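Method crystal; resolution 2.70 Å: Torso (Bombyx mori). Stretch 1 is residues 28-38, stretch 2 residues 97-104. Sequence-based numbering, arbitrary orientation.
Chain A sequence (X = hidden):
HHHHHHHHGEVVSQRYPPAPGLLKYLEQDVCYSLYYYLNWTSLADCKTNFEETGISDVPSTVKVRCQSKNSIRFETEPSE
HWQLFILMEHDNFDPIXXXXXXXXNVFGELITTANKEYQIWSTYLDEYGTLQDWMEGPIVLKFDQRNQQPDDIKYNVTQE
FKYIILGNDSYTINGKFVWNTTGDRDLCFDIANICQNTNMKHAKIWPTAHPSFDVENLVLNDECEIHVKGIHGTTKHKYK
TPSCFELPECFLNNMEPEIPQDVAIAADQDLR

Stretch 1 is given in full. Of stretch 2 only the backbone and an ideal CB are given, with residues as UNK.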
# COMPACT_ATOMS: atom_id res chain seq x y z
N GLN A 28 -19.79 8.45 -0.73
CA GLN A 28 -19.22 7.18 -1.20
C GLN A 28 -18.71 6.38 -0.00
O GLN A 28 -19.05 5.21 0.17
CB GLN A 28 -18.10 7.41 -2.20
CG GLN A 28 -17.46 6.12 -2.73
CD GLN A 28 -16.27 6.37 -3.63
OE1 GLN A 28 -16.14 7.45 -4.22
NE2 GLN A 28 -15.40 5.38 -3.75
N ASP A 29 -17.89 7.03 0.82
CA ASP A 29 -17.33 6.41 2.01
C ASP A 29 -18.43 5.87 2.92
O ASP A 29 -18.44 4.69 3.28
CB ASP A 29 -16.47 7.41 2.78
CG ASP A 29 -15.29 7.91 1.96
OD1 ASP A 29 -14.59 7.08 1.35
OD2 ASP A 29 -15.06 9.14 1.93
N VAL A 30 -19.37 6.75 3.28
CA VAL A 30 -20.45 6.38 4.18
C VAL A 30 -21.30 5.26 3.59
O VAL A 30 -21.72 4.35 4.30
CB VAL A 30 -21.36 7.59 4.51
CG1 VAL A 30 -22.55 7.16 5.36
CG2 VAL A 30 -20.56 8.67 5.22
N CYS A 31 -21.55 5.32 2.29
CA CYS A 31 -22.41 4.34 1.64
C CYS A 31 -21.71 2.98 1.52
O CYS A 31 -22.35 1.95 1.70
CB CYS A 31 -22.84 4.82 0.26
SG CYS A 31 -24.08 6.13 0.29
N TYR A 32 -20.42 3.00 1.23
CA TYR A 32 -19.64 1.76 1.20
C TYR A 32 -19.59 1.12 2.59
O TYR A 32 -19.99 -0.03 2.77
CB TYR A 32 -18.22 2.01 0.69
CG TYR A 32 -18.09 2.11 -0.82
CD1 TYR A 32 -19.01 2.84 -1.57
CD2 TYR A 32 -17.05 1.49 -1.49
CE1 TYR A 32 -18.89 2.94 -2.94
CE2 TYR A 32 -16.93 1.58 -2.86
CZ TYR A 32 -17.85 2.30 -3.58
OH TYR A 32 -17.72 2.40 -4.95
N SER A 33 -19.13 1.89 3.57
CA SER A 33 -18.97 1.38 4.93
C SER A 33 -20.25 0.76 5.49
O SER A 33 -20.20 -0.04 6.42
CB SER A 33 -18.49 2.50 5.85
OG SER A 33 -19.37 3.60 5.79
N LEU A 34 -21.40 1.13 4.92
CA LEU A 34 -22.68 0.55 5.32
C LEU A 34 -23.14 -0.51 4.32
O LEU A 34 -23.83 -1.46 4.69
CB LEU A 34 -23.75 1.64 5.44
CG LEU A 34 -23.62 2.63 6.59
CD1 LEU A 34 -24.71 3.69 6.49
CD2 LEU A 34 -23.68 1.93 7.94
N TYR A 35 -22.75 -0.35 3.06
CA TYR A 35 -23.12 -1.29 2.02
C TYR A 35 -22.46 -2.64 2.26
O TYR A 35 -23.08 -3.69 2.07
CB TYR A 35 -22.73 -0.76 0.63
CG TYR A 35 -22.87 -1.79 -0.47
CD1 TYR A 35 -24.10 -2.35 -0.76
CD2 TYR A 35 -21.78 -2.18 -1.23
CE1 TYR A 35 -24.24 -3.29 -1.77
CE2 TYR A 35 -21.90 -3.11 -2.24
CZ TYR A 35 -23.14 -3.66 -2.51
OH TYR A 35 -23.27 -4.59 -3.52
N TYR A 36 -21.20 -2.60 2.67
CA TYR A 36 -20.43 -3.82 2.91
C TYR A 36 -20.73 -4.41 4.29
O TYR A 36 -20.52 -5.60 4.52
CB TYR A 36 -18.93 -3.53 2.76
CG TYR A 36 -18.51 -3.22 1.34
CD1 TYR A 36 -18.59 -1.93 0.83
CD2 TYR A 36 -18.03 -4.22 0.51
CE1 TYR A 36 -18.20 -1.65 -0.47
CE2 TYR A 36 -17.64 -3.95 -0.78
CZ TYR A 36 -17.73 -2.66 -1.27
OH TYR A 36 -17.34 -2.39 -2.56
N TYR A 37 -21.22 -3.57 5.19
CA TYR A 37 -21.55 -4.00 6.55
C TYR A 37 -22.96 -4.59 6.64
O TYR A 37 -23.14 -5.72 7.08
CB TYR A 37 -21.40 -2.83 7.53
CG TYR A 37 -21.86 -3.14 8.93
CD1 TYR A 37 -21.01 -3.78 9.83
CD2 TYR A 37 -23.13 -2.79 9.37
CE1 TYR A 37 -21.42 -4.06 11.12
CE2 TYR A 37 -23.55 -3.07 10.65
CZ TYR A 37 -22.69 -3.71 11.53
OH TYR A 37 -23.10 -3.99 12.81
N LEU A 38 -23.96 -3.81 6.23
CA LEU A 38 -25.35 -4.24 6.30
C LEU A 38 -25.75 -5.15 5.15
O LEU A 38 -26.83 -5.74 5.16
CB LEU A 38 -26.28 -3.02 6.32
CG LEU A 38 -26.43 -2.31 7.67
CD1 LEU A 38 -27.09 -0.96 7.50
CD2 LEU A 38 -27.23 -3.18 8.64
N UNK A 97 -11.76 15.63 7.04
CA UNK A 97 -11.49 14.47 7.89
C UNK A 97 -12.76 13.95 8.54
O UNK A 97 -13.58 14.74 8.99
CB UNK A 97 -10.46 14.83 8.97
N UNK A 98 -12.92 12.63 8.60
CA UNK A 98 -14.11 12.03 9.19
C UNK A 98 -13.85 10.63 9.72
O UNK A 98 -12.83 10.02 9.41
CB UNK A 98 -15.24 11.99 8.16
N UNK A 99 -14.78 10.14 10.54
CA UNK A 99 -14.73 8.76 11.01
C UNK A 99 -16.13 8.24 11.33
O UNK A 99 -17.01 8.99 11.77
CB UNK A 99 -13.83 8.65 12.24
N UNK A 100 -16.32 6.94 11.09
CA UNK A 100 -17.60 6.28 11.32
C UNK A 100 -17.53 5.27 12.46
O UNK A 100 -16.92 4.21 12.32
CB UNK A 100 -18.07 5.58 10.04
N UNK A 101 -18.15 5.60 13.59
CA UNK A 101 -18.20 4.69 14.72
C UNK A 101 -19.33 3.67 14.54
O UNK A 101 -20.50 4.03 14.41
CB UNK A 101 -18.38 5.47 16.02
N UNK A 102 -18.94 2.40 14.53
CA UNK A 102 -19.86 1.28 14.48
C UNK A 102 -20.74 1.26 15.73
O UNK A 102 -20.27 1.63 16.81
CB UNK A 102 -19.09 -0.04 14.34
N UNK A 103 -22.01 0.84 15.60
CA UNK A 103 -22.91 0.81 16.76
C UNK A 103 -22.34 0.03 17.95
O UNK A 103 -21.47 -0.82 17.77
CB UNK A 103 -24.25 0.20 16.35
N UNK A 104 -22.83 0.35 19.15
CA UNK A 104 -22.40 -0.28 20.40
C UNK A 104 -20.98 0.10 20.81
O UNK A 104 -20.70 0.30 21.99
CB UNK A 104 -22.50 -1.80 20.27

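The helix of stretch 1 and the strand at 98-101 run in nearly the same direction, 23° apart, with axes 10.0 Å apart at their closest. That gap leaves room for one layer of side chains.

Position 97 has phi/psi of -62/139, outside the strand, and its CA-to-CB bond has nothing of the helix in reach. Many residues would serve, and a phi near -60° also admits proline. The deposited residue is Pro97, which makes no contact here.

Position 98 is extended, at -154/165, and its CB points toward the helix, yet nothing there lies within 5.5 Å of the ideal CB. A small side chain would therefore fall short. What waits across the gap is the flank of Asp29, whose CB lies on this side; a long apolar or aromatic side chain could span the distance, and a long polar or basic one is conceivable given the nearby carboxylate. The deposited residue is Phe98. With chi1 at 77° (p), its ring reaches across until Phe98 CZ is 3.4 Å from both Asp29 CB and Asp29 OD2, CB lying oblique to the ring.

Position 99 has no helix atom in reach. Its extended angles, -153/147, suit beta-branched residues among others, and Thr99 is deposited.

Position 100 is the centre of the contact. Its CB points toward the helix, and the ideal CB lies 4.9 Å from Ser33 OG. The CA of position 100 is 7.7 Å from Val30 CA, the nearest such pair. The helix offers a shallow site between Val30 and Ser33. The Ser33 hydroxyl lies 2.9 Å, OG to O, from both Asp29 O and Val30 O of its own helix, so it has partners without help from the strand. A medium apolar residue such as leucine, isoleucine, valine or methionine fits this reading, although a polar one meeting the hydroxyl cannot be excluded. The deposited residue is Leu100, in the m, t rotamer. Its CD1 lies 3.9 Å from Val30 CA and 4.2 Å from Val30 CG2, giving an apolar pair, and a tight 2.9 Å from Ser33 OG.

Position 101 has its CB out of reach; many residues would suit. It is Ile101.

At position 102 the strand has ended and CB points sideways. Only a long side chain could come near Tyr37, the aromatic residue extending from the helix toward this loop; glutamate, glutamine, lysine or arginine could all try. The deposited residue is Glu102. Its extended chi1 and chi2 bring OE2 to 3.5 Å from Tyr37 CE1, a contact oblique to the ring and without a hydrogen bond.

Position 103 points toward the helix at -53/157, but from a distance only the outstretched Tyr37 can bridge. Proline or a modest apolar residue would suit. It is Pro103, whose CG packs 4.1 Å from Tyr37 OH.

Position 104 has a positive phi, 69°, favouring glycine, asparagine or aspartate. Asn104 is deposited, clear of the helix.

Stretch 2 97-104: PFTLIEPN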
# COMPACT_ATOMS: atom_id res chain seq x y z
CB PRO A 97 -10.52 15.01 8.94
CG PRO A 97 -9.91 16.22 8.32
CD PRO A 97 -10.98 16.81 7.45
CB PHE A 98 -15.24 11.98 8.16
CG PHE A 98 -15.08 10.87 7.16
CD1 PHE A 98 -14.29 11.04 6.03
CD2 PHE A 98 -15.71 9.65 7.35
CE1 PHE A 98 -14.14 10.02 5.11
CE2 PHE A 98 -15.56 8.62 6.44
CZ PHE A 98 -14.77 8.81 5.32
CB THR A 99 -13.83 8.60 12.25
OG1 THR A 99 -13.74 7.21 12.60
CG2 THR A 99 -14.39 9.38 13.43
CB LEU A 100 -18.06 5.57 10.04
CG LEU A 100 -18.67 6.48 8.99
CD1 LEU A 100 -18.73 5.76 7.67
CD2 LEU A 100 -20.07 6.90 9.41
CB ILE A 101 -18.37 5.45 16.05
CG1 ILE A 101 -17.09 6.23 16.37
CG2 ILE A 101 -18.72 4.48 17.19
CD1 ILE A 101 -17.07 6.92 17.72
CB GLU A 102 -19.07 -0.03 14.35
CG GLU A 102 -19.91 -1.28 14.15
CD GLU A 102 -19.07 -2.54 14.08
OE1 GLU A 102 -17.82 -2.43 14.02
OE2 GLU A 102 -19.65 -3.65 14.10
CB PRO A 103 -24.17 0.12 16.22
CG PRO A 103 -23.78 -0.47 14.90
CD PRO A 103 -22.72 0.44 14.37
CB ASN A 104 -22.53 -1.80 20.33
CG ASN A 104 -23.95 -2.25 20.03
OD1 ASN A 104 -24.75 -2.47 20.95
ND2 ASN A 104 -24.28 -2.39 18.75
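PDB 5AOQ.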